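PDB 2CWS: alginate lyase A1-II' from Sphingomonas sp. A1, which probably depolymerises alginate by lyase-type cleavage of the chain, and is represented here by its family-7 alginate lyase domain. Local coordinates for residues A[13-18]-A[223-228]; A[65-70]-A[108-113]; A[127-132]-A[160-165]. All blocks are in the same frame, centred on the assembly; numbering follows the deposited sequence.

Overall arrangement
The three contacts sample one jelly-roll β-sandwich. Interactions 1 and 3 join its two antiparallel sheets across the interior: strand 15-18 with strand 215-228, and strand 120-130 with strand 162-169, their centres about 19 Å apart. Interaction 2 lies within the sheet that holds strands 15-18 and 120-130, linking strands 67-72 and 106-114, with its centre about 13 Å from interaction 1 and about 14 Å from interaction 3. It touches both through neighbouring strands. Along the chain, interaction 2 closes before interaction 3 opens, and the sequence between the two segments of interaction 1 includes both. The sandwich thus carries a sulfate-binding surface on one sheet, backed by hydrophobic contacts with the other.

Interaction 1 (A[13-18]-A[223-228]); sequences SHWKLQ and LSVSHS. With SO4 (sulfate ion), chain C.
The indole of W15 and the isobutyl group of L223 approach from opposite directions, while V225 reaches the same ring at a slant. L223 CD2 sits 3.4 Å from the indole plane but is displaced toward the rim; its closest ring atom is W15 CE2, at 3.6 Å. Two residues on, V225 CG2 comes to 3.5 Å from W15 CZ2 and meets the benzo carbons CZ2 and CH2, while L223 CD2 spans CZ2, CE2 and NE1. W15 has CG opposite its carbonyl carbon (chi1 -64°), a setting that carries the ring across to the facing strand. In the plane of the ring, at its edge, a water accepts the indole N-H, with W15 NE1 and the water oxygen 3.0 Å apart. The water in turn donates to L223 O over 2.8 Å, giving the contact a polar bridge beside its apolar one; no direct hydrogen bond joins the two segments. The strands belong to different sheets of the jelly-roll β-sandwich, and the indole fills the interior between them, where L70, M91 and F200 also pack against it. An alanine in place of W15 is likely to leave a gap facing L223 and V225 and to deprive the bridging water of its donor. The next residue serves another surface: K16, extended beyond CG, stretches its ammonium group to a sulfate ion, probably from the crystallisation liquor, with K16 NZ 2.8 Å from sulfate O2. R71 also binds this ion, and E26 forms a salt bridge with K16.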
loop_
_atom_site.group_PDB
_atom_site.type_symbol
_atom_site.label_atom_id
_atom_site.label_comp_id
_atom_site.label_asym_id
_atom_site.label_seq_id
_atom_site.Cartn_x
_atom_site.Cartn_y
_atom_site.Cartn_z
ATOM N N SER A 13 -9.091 -8.861 -9.162
ATOM C CA SER A 13 -8.781 -9.029 -10.576
ATOM C C SER A 13 -7.758 -8.051 -11.092
ATOM O O SER A 13 -7.149 -8.338 -12.124
ATOM C CB SER A 13 -10.053 -8.966 -11.427
ATOM O OG SER A 13 -10.638 -7.679 -11.399
ATOM N N HIS A 14 -7.543 -6.947 -10.364
ATOM C CA HIS A 14 -6.547 -5.948 -10.743
ATOM C C HIS A 14 -5.565 -5.714 -9.601
ATOM O O HIS A 14 -5.066 -4.577 -9.400
ATOM C CB HIS A 14 -7.202 -4.648 -11.229
ATOM C CG HIS A 14 -7.859 -4.873 -12.537
ATOM N ND1 HIS A 14 -7.179 -4.680 -13.726
ATOM C CD2 HIS A 14 -9.118 -5.288 -12.852
ATOM C CE1 HIS A 14 -7.993 -4.971 -14.715
ATOM N NE2 HIS A 14 -9.168 -5.331 -14.222
ATOM N N TRP A 15 -5.203 -6.769 -8.887
ATOM C CA TRP A 15 -4.131 -6.741 -7.899
ATOM C C TRP A 15 -3.263 -7.990 -8.074
ATOM O O TRP A 15 -3.835 -9.057 -8.363
ATOM C CB TRP A 15 -4.680 -6.759 -6.479
ATOM C CG TRP A 15 -5.517 -5.589 -6.047
ATOM C CD1 TRP A 15 -6.876 -5.502 -6.013
ATOM C CD2 TRP A 15 -5.035 -4.311 -5.577
ATOM N NE1 TRP A 15 -7.279 -4.276 -5.547
ATOM C CE2 TRP A 15 -6.163 -3.527 -5.264
ATOM C CE3 TRP A 15 -3.736 -3.775 -5.371
ATOM C CZ2 TRP A 15 -6.050 -2.225 -4.758
ATOM C CZ3 TRP A 15 -3.632 -2.487 -4.873
ATOM C CH2 TRP A 15 -4.780 -1.747 -4.588
ATOM N N LYS A 16 -1.984 -7.887 -7.800
ATOM C CA LYS A 16 -1.147 -9.070 -7.557
ATOM C C LYS A 16 -0.651 -8.969 -6.123
ATOM O O LYS A 16 -0.668 -7.876 -5.517
ATOM C CB LYS A 16 0.001 -9.218 -8.557
ATOM C CG LYS A 16 1.055 -8.140 -8.466
ATOM C CD LYS A 16 2.205 -8.410 -9.448
ATOM C CE LYS A 16 3.240 -7.299 -9.420
ATOM N NZ LYS A 16 4.416 -7.667 -10.234
ATOM N N LEU A 17 -0.213 -10.082 -5.541
ATOM C CA LEU A 17 0.220 -10.126 -4.173
ATOM C C LEU A 17 1.706 -10.428 -4.081
ATOM O O LEU A 17 2.188 -11.372 -4.722
ATOM C CB LEU A 17 -0.562 -11.248 -3.432
ATOM C CG LEU A 17 -0.151 -11.539 -1.967
ATOM C CD1 LEU A 17 -0.403 -10.365 -1.036
ATOM C CD2 LEU A 17 -0.909 -12.775 -1.516
ATOM N N GLN A 18 2.410 -9.645 -3.283
ATOM C CA GLN A 18 3.839 -9.804 -3.020
ATOM C C GLN A 18 4.009 -10.355 -1.614
ATOM O O GLN A 18 3.434 -9.791 -0.660
ATOM C CB GLN A 18 4.534 -8.433 -3.213
ATOM C CG GLN A 18 4.404 -7.957 -4.638
ATOM C CD GLN A 18 4.852 -6.545 -4.859
ATOM O OE1 GLN A 18 4.616 -5.698 -3.963
ATOM N NE2 GLN A 18 5.427 -6.268 -6.010
ATOM N N LEU A 223 -11.877 -2.790 -0.173
ATOM C CA LEU A 223 -10.725 -2.252 -0.946
ATOM C C LEU A 223 -11.198 -2.024 -2.357
ATOM O O LEU A 223 -11.638 -2.978 -3.014
ATOM C CB LEU A 223 -9.576 -3.265 -0.962
ATOM C CG LEU A 223 -8.350 -2.887 -1.820
ATOM C CD1 LEU A 223 -7.673 -1.621 -1.324
ATOM C CD2 LEU A 223 -7.383 -4.066 -1.873
ATOM N N SER A 224 -11.141 -0.779 -2.838
ATOM C CA SER A 224 -11.558 -0.478 -4.176
ATOM C C SER A 224 -10.652 0.585 -4.775
ATOM O O SER A 224 -10.076 1.401 -4.077
ATOM C CB SER A 224 -13.042 -0.065 -4.256
ATOM O OG SER A 224 -13.232 1.129 -3.574
ATOM N N VAL A 225 -10.592 0.584 -6.101
ATOM C CA VAL A 225 -9.861 1.585 -6.867
ATOM C C VAL A 225 -10.759 2.084 -7.992
ATOM O O VAL A 225 -11.409 1.304 -8.654
ATOM C CB VAL A 225 -8.577 0.969 -7.450
ATOM C CG1 VAL A 225 -7.892 1.948 -8.386
ATOM C CG2 VAL A 225 -7.627 0.512 -6.359
ATOM N N SER A 226 -10.724 3.416 -8.190
ATOM C CA SER A 226 -11.485 4.069 -9.247
ATOM C C SER A 226 -10.582 5.038 -9.977
ATOM O O SER A 226 -9.960 5.905 -9.381
ATOM C CB SER A 226 -12.685 4.824 -8.647
ATOM O OG SER A 226 -13.393 5.575 -9.620
ATOM N N HIS A 227 -10.573 4.927 -11.315
ATOM C CA HIS A 227 -9.846 5.844 -12.183
ATOM C C HIS A 227 -10.895 6.575 -13.016
ATOM O O HIS A 227 -11.764 5.923 -13.648
ATOM C CB HIS A 227 -8.864 5.079 -13.088
ATOM C CG HIS A 227 -7.780 4.455 -12.255
ATOM N ND1 HIS A 227 -6.773 5.254 -11.710
ATOM C CD2 HIS A 227 -7.568 3.188 -11.899
ATOM C CE1 HIS A 227 -5.985 4.456 -11.022
ATOM N NE2 HIS A 227 -6.397 3.202 -11.118
ATOM N N SER A 228 -10.856 7.912 -13.041
ATOM C CA SER A 228 -11.921 8.662 -13.702
ATOM C C SER A 228 -11.349 9.997 -14.206
ATOM O O SER A 228 -10.140 10.270 -14.108
ATOM C CB SER A 228 -13.146 8.938 -12.768
ATOM O OG SER A 228 -12.726 9.708 -11.599
HETATM S S SO4 C . 6.697 -4.629 -9.984
HETATM O O1 SO4 C . 5.596 -4.569 -8.858
HETATM O O2 SO4 C . 6.365 -5.693 -10.864
HETATM O O3 SO4 C . 6.817 -3.416 -10.641
HETATM O O4 SO4 C . 7.882 -4.881 -9.147
HETATM O O HOH W 1 -10.225 -4.139 -5.124
#

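Interaction 2 (A[65-70]-A[108-113]); sequences YPRSEL and VAQIHG. With SO4 (sulfate ion), chain B.
At the rim of the R67 guanidinium, near its plane, lie the amide nitrogen of Q110, the E69 carboxylate and a sulfate ion; Y205 makes a cation-pi contact with the same group. R67 NH1 and Q110 NE2 are 3.8 Å apart and converge on one carboxylate. R67 NH1 forms a salt bridge to E69 OE1 (2.8 Å), meeting it on the syn side, while Q110 NE2 donates to the syn lone pair of E69 OE2 over 2.9 Å, almost straight at 171°. With each oxygen engaged, and K201 also bridging to OE1, the carboxylate is fixed in rotation. The Q110 side chain crosses that of E69 at about a right angle. Strands 67-72 and 106-114 lie in the same jelly-roll sheet, yet no backbone bond joins these two segments. R67, E69, Q110 and H112 rise from one surface of this sheet, while A109 and I111 point into the sandwich. R67 bends at chi3 (75°), and its NH1 and NH2 hold sulfate O1 and O4 at 3.0 and 2.8 Å. H112, its ring nearly parallel to that of Y199, donates from NE2 to sulfate O2 at 2.6 Å and 177°; its ND1 is bonded to G113 O, which helps fix the ring. Q110 NE2 adds a weak bond to sulfate O1. The ion probably comes from the crystallisation liquor, but such donors are consistent with a subsite for anionic alginate.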
loop_
_atom_site.group_PDB
_atom_site.type_symbol
_atom_site.label_atom_id
_atom_site.label_comp_id
_atom_site.label_asym_id
_atom_site.label_seq_id
_atom_site.Cartn_x
_atom_site.Cartn_y
_atom_site.Cartn_z
ATOM N N TYR A 65 12.861 -4.096 3.813
ATOM C CA TYR A 65 11.812 -4.554 4.728
ATOM C C TYR A 65 10.886 -5.548 4.040
ATOM O O TYR A 65 10.605 -5.427 2.833
ATOM C CB TYR A 65 10.969 -3.388 5.229
ATOM C CG TYR A 65 11.702 -2.383 6.079
ATOM C CD1 TYR A 65 11.980 -1.099 5.590
ATOM C CD2 TYR A 65 12.148 -2.670 7.350
ATOM C CE1 TYR A 65 12.664 -0.157 6.349
ATOM C CE2 TYR A 65 12.795 -1.741 8.158
ATOM C CZ TYR A 65 13.059 -0.465 7.639
ATOM O OH TYR A 65 13.702 0.466 8.395
ATOM N N PRO A 66 10.377 -6.531 4.777
ATOM C CA PRO A 66 9.504 -7.555 4.169
ATOM C C PRO A 66 8.042 -7.083 4.098
ATOM O O PRO A 66 7.613 -6.156 4.831
ATOM C CB PRO A 66 9.642 -8.724 5.171
ATOM C CG PRO A 66 9.812 -7.999 6.506
ATOM C CD PRO A 66 10.641 -6.780 6.191
ATOM N N ARG A 67 7.276 -7.727 3.229
ATOM C CA ARG A 67 5.874 -7.335 3.042
ATOM C C ARG A 67 5.024 -8.546 2.671
ATOM O O ARG A 67 5.475 -9.491 2.024
ATOM C CB ARG A 67 5.730 -6.274 1.947
ATOM C CG ARG A 67 5.879 -6.837 0.524
ATOM C CD ARG A 67 6.078 -5.711 -0.456
ATOM N NE ARG A 67 7.426 -5.115 -0.423
ATOM C CZ ARG A 67 7.750 -3.850 -0.547
ATOM N NH1 ARG A 67 6.822 -2.878 -0.549
ATOM N NH2 ARG A 67 9.051 -3.549 -0.631
ATOM N N SER A 68 3.747 -8.402 3.026
ATOM C CA SER A 68 2.649 -9.167 2.389
ATOM C C SER A 68 1.718 -8.055 1.894
ATOM O O SER A 68 1.060 -7.429 2.722
ATOM C CB SER A 68 1.975 -10.087 3.397
ATOM O OG SER A 68 0.910 -10.752 2.742
ATOM N N GLU A 69 1.762 -7.754 0.588
ATOM C CA GLU A 69 1.228 -6.478 0.128
ATOM C C GLU A 69 0.665 -6.664 -1.296
ATOM O O GLU A 69 1.324 -7.292 -2.129
ATOM C CB GLU A 69 2.291 -5.387 0.187
ATOM C CG GLU A 69 1.784 -3.957 -0.024
ATOM C CD GLU A 69 2.893 -2.925 -0.006
ATOM O OE1 GLU A 69 4.006 -3.204 -0.510
ATOM O OE2 GLU A 69 2.642 -1.799 0.503
ATOM N N LEU A 70 -0.519 -6.082 -1.539
ATOM C CA LEU A 70 -1.073 -6.056 -2.873
ATOM C C LEU A 70 -0.497 -4.900 -3.670
ATOM O O LEU A 70 -0.224 -3.824 -3.134
ATOM C CB LEU A 70 -2.616 -5.882 -2.807
ATOM C CG LEU A 70 -3.367 -6.977 -2.121
ATOM C CD1 LEU A 70 -4.830 -6.611 -1.956
ATOM C CD2 LEU A 70 -3.239 -8.343 -2.878
ATOM N N VAL A 108 0.598 0.451 5.552
ATOM C CA VAL A 108 -0.630 -0.275 5.216
ATOM C C VAL A 108 -1.204 0.118 3.871
ATOM O O VAL A 108 -2.126 -0.565 3.400
ATOM C CB VAL A 108 -1.705 -0.160 6.332
ATOM C CG1 VAL A 108 -1.223 -0.832 7.608
ATOM C CG2 VAL A 108 -2.072 1.307 6.555
ATOM N N ALA A 109 -0.692 1.151 3.224
ATOM C CA ALA A 109 -1.116 1.514 1.889
ATOM C C ALA A 109 -0.077 2.425 1.280
ATOM O O ALA A 109 0.687 3.093 2.003
ATOM C CB ALA A 109 -2.483 2.219 1.910
ATOM N N GLN A 110 -0.042 2.453 -0.045
ATOM C CA GLN A 110 0.895 3.347 -0.755
ATOM C C GLN A 110 0.279 3.816 -2.059
ATOM O O GLN A 110 -0.590 3.170 -2.653
ATOM C CB GLN A 110 2.247 2.667 -1.134
ATOM C CG GLN A 110 2.881 1.894 0.002
ATOM C CD GLN A 110 4.295 1.510 -0.344
ATOM O OE1 GLN A 110 5.095 2.380 -0.746
ATOM N NE2 GLN A 110 4.621 0.238 -0.173
ATOM N N ILE A 111 0.842 4.930 -2.551
ATOM C CA ILE A 111 0.936 5.184 -3.987
ATOM C C ILE A 111 2.429 5.081 -4.292
ATOM O O ILE A 111 3.202 5.828 -3.681
ATOM C CB ILE A 111 0.393 6.557 -4.432
ATOM C CG1 ILE A 111 -1.092 6.681 -4.146
ATOM C CG2 ILE A 111 0.704 6.740 -5.920
ATOM C CD1 ILE A 111 -1.605 8.068 -4.501
ATOM N N HIS A 112 2.799 4.221 -5.240
ATOM C CA HIS A 112 4.192 4.077 -5.566
ATOM C C HIS A 112 4.466 4.605 -6.973
ATOM O O HIS A 112 3.672 4.331 -7.915
ATOM C CB HIS A 112 4.541 2.571 -5.496
ATOM C CG HIS A 112 5.981 2.359 -5.191
ATOM N ND1 HIS A 112 7.021 2.628 -6.057
ATOM C CD2 HIS A 112 6.545 1.916 -4.054
ATOM C CE1 HIS A 112 8.171 2.328 -5.465
ATOM N NE2 HIS A 112 7.928 1.879 -4.226
ATOM N N GLY A 113 5.562 5.363 -7.124
ATOM C CA GLY A 113 5.990 5.732 -8.442
ATOM C C GLY A 113 6.648 4.590 -9.184
ATOM O O GLY A 113 7.143 3.629 -8.602
HETATM S S SO4 B . 9.240 0.186 -1.412
HETATM O O1 SO4 B . 7.711 -0.204 -1.491
HETATM O O2 SO4 B . 9.641 1.035 -2.512
HETATM O O3 SO4 B . 9.500 0.898 -0.217
HETATM O O4 SO4 B . 10.044 -1.031 -1.461
#

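Interaction 3 (A[127-132]-A[160-165])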
loop_
_atom_site.group_PDB
_atom_site.type_symbol
_atom_site.label_atom_id
_atom_site.label_comp_id
_atom_site.label_asym_id
_atom_site.label_seq_id
_atom_site.Cartn_x
_atom_site.Cartn_y
_atom_site.Cartn_z
ATOM N N ALA A 127 1.261 5.235 3.815
ATOM C CA ALA A 127 0.364 5.317 4.975
ATOM C C ALA A 127 1.016 4.541 6.098
ATOM O O ALA A 127 0.983 3.306 6.113
ATOM C CB ALA A 127 -1.016 4.799 4.586
ATOM N N VAL A 128 1.655 5.272 7.018
ATOM C CA VAL A 128 2.464 4.685 8.085
ATOM C C VAL A 128 1.666 4.576 9.364
ATOM O O VAL A 128 1.282 5.601 9.953
ATOM C CB VAL A 128 3.710 5.551 8.331
ATOM C CG1 VAL A 128 4.573 4.908 9.418
ATOM C CG2 VAL A 128 4.511 5.763 7.035
ATOM N N PHE A 129 1.394 3.334 9.779
ATOM C CA PHE A 129 0.612 3.062 10.979
ATOM C C PHE A 129 1.533 2.864 12.161
ATOM O O PHE A 129 2.456 2.053 12.129
ATOM C CB PHE A 129 -0.261 1.805 10.764
ATOM C CG PHE A 129 -1.053 1.469 12.022
ATOM C CD1 PHE A 129 -0.547 0.707 13.059
ATOM C CD2 PHE A 129 -2.339 1.963 12.137
ATOM C CE1 PHE A 129 -1.259 0.516 14.201
ATOM C CE2 PHE A 129 -3.068 1.754 13.291
ATOM C CZ PHE A 129 -2.502 1.030 14.358
ATOM N N GLN A 130 1.165 3.565 13.260
ATOM C CA GLN A 130 1.654 3.296 14.631
ATOM C C GLN A 130 0.443 3.224 15.542
ATOM O O GLN A 130 -0.635 3.736 15.217
ATOM C CB GLN A 130 2.672 4.300 15.107
ATOM C CG GLN A 130 3.758 4.308 14.004
ATOM C CD GLN A 130 4.985 4.921 14.559
ATOM O OE1 GLN A 130 5.109 6.170 14.512
ATOM N NE2 GLN A 130 5.913 4.127 15.080
ATOM N N ASP A 131 0.636 2.571 16.712
ATOM C CA ASP A 131 -0.480 2.444 17.660
ATOM C C ASP A 131 -0.774 3.765 18.357
ATOM O O ASP A 131 -0.221 4.086 19.402
ATOM C CB ASP A 131 -0.109 1.350 18.645
ATOM C CG ASP A 131 -1.165 1.084 19.707
ATOM O OD1 ASP A 131 -2.277 1.604 19.583
ATOM O OD2 ASP A 131 -0.835 0.305 20.624
ATOM N N GLY A 132 -1.650 4.538 17.750
ATOM C CA GLY A 132 -2.045 5.847 18.247
ATOM C C GLY A 132 -1.944 6.969 17.197
ATOM O O GLY A 132 -2.465 8.063 17.476
ATOM N N ASP A 160 -8.199 -0.612 16.006
ATOM C CA ASP A 160 -9.255 0.276 15.578
ATOM C C ASP A 160 -9.486 0.134 14.068
ATOM O O ASP A 160 -8.573 -0.041 13.306
ATOM C CB ASP A 160 -8.903 1.734 15.816
ATOM C CG ASP A 160 -8.907 2.162 17.269
ATOM O OD1 ASP A 160 -9.315 1.391 18.188
ATOM O OD2 ASP A 160 -8.522 3.359 17.477
ATOM N N LEU A 161 -10.722 0.285 13.626
ATOM C CA LEU A 161 -11.022 0.269 12.205
ATOM C C LEU A 161 -10.765 1.659 11.668
ATOM O O LEU A 161 -11.226 2.653 12.279
ATOM C CB LEU A 161 -12.514 -0.053 12.010
ATOM C CG LEU A 161 -12.910 -0.181 10.536
ATOM C CD1 LEU A 161 -12.465 -1.568 10.109
ATOM C CD2 LEU A 161 -14.380 0.053 10.262
ATOM N N TYR A 162 -10.077 1.749 10.549
ATOM C CA TYR A 162 -9.917 3.020 9.819
ATOM C C TYR A 162 -10.541 2.889 8.431
ATOM O O TYR A 162 -10.486 1.839 7.787
ATOM C CB TYR A 162 -8.455 3.452 9.697
ATOM C CG TYR A 162 -7.426 2.337 9.494
ATOM C CD1 TYR A 162 -6.648 1.916 10.546
ATOM C CD2 TYR A 162 -7.229 1.749 8.251
ATOM C CE1 TYR A 162 -5.684 0.913 10.392
ATOM C CE2 TYR A 162 -6.301 0.736 8.061
ATOM C CZ TYR A 162 -5.526 0.326 9.141
ATOM O OH TYR A 162 -4.585 -0.691 9.047
ATOM N N ASN A 163 -11.108 4.001 8.004
ATOM C CA ASN A 163 -11.574 4.207 6.649
ATOM C C ASN A 163 -10.669 5.159 5.888
ATOM O O ASN A 163 -10.704 6.366 6.131
ATOM C CB ASN A 163 -12.967 4.821 6.638
ATOM C CG ASN A 163 -13.985 3.846 7.179
ATOM O OD1 ASN A 163 -14.159 2.778 6.617
ATOM N ND2 ASN A 163 -14.644 4.171 8.289
ATOM N N MET A 164 -9.864 4.640 5.006
ATOM C CA MET A 164 -8.796 5.384 4.364
ATOM C C MET A 164 -9.173 5.703 2.925
ATOM O O MET A 164 -9.832 4.896 2.269
ATOM C CB MET A 164 -7.527 4.525 4.384
ATOM C CG MET A 164 -6.327 5.207 3.773
ATOM S SD MET A 164 -4.890 4.111 3.712
ATOM C CE MET A 164 -4.587 3.869 5.470
ATOM N N GLU A 165 -8.720 6.873 2.454
ATOM C CA GLU A 165 -8.838 7.155 1.024
ATOM C C GLU A 165 -7.548 7.853 0.626
ATOM O O GLU A 165 -7.022 8.683 1.351
ATOM C CB GLU A 165 -10.055 8.039 0.761
ATOM C CG GLU A 165 -10.275 8.351 -0.719
ATOM C CD GLU A 165 -11.578 9.086 -0.914
ATOM O OE1 GLU A 165 -11.632 9.933 -1.810
ATOM O OE2 GLU A 165 -12.554 8.841 -0.139
#
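F129 brings CD2 and CE2 of its phenyl ring against Y162 CE1, the two side chains crossing at a slant. Contact is confined to one carbon of the tyrosine: Y162 CE1 lies 3.9 Å from F129 CD2 and 4.0 Å from F129 CE2. The approach is oblique for both rings, which makes this van der Waals contact rather than a stack. F129 holds CG opposite its backbone nitrogen (chi1 178°), which sends the ring out toward the facing strand. The Y162 hydroxyl is bonded to T97 OG1, so a buried polar atom is satisfied while the ring beneath it packs against carbon; V108 also touches this tyrosine. Farther along, the partners change to A127 and M164. The methionine chain runs extended to its sulfur and then turns at chi3 (-65°), laying its terminal methyl 3.8 Å from A127, measured from M164 CE to A127 CB; M164 SD is 4.0 Å from that same CB. The CA atoms of A127 and M164 are 9.2 Å apart and those of F129 and Y162 10.6 Å, spacings far beyond those of hydrogen-bonded strands. They fit two layers of a jelly-roll β-sandwich whose facing side chains fill the space between, and the separation is larger at the aromatic pair. Strand 120-130 belongs to one sheet and strand 162-169 to the other. M164 also packs on L134 and M136 of strand 133-139, which continues the hydrophobic layer. Beyond F129 the chain leaves the core through an inverse gamma turn centred on D131, where G132 N makes a weak bond to Q130 O, while D131 OD1 accepts from the backbone of L158.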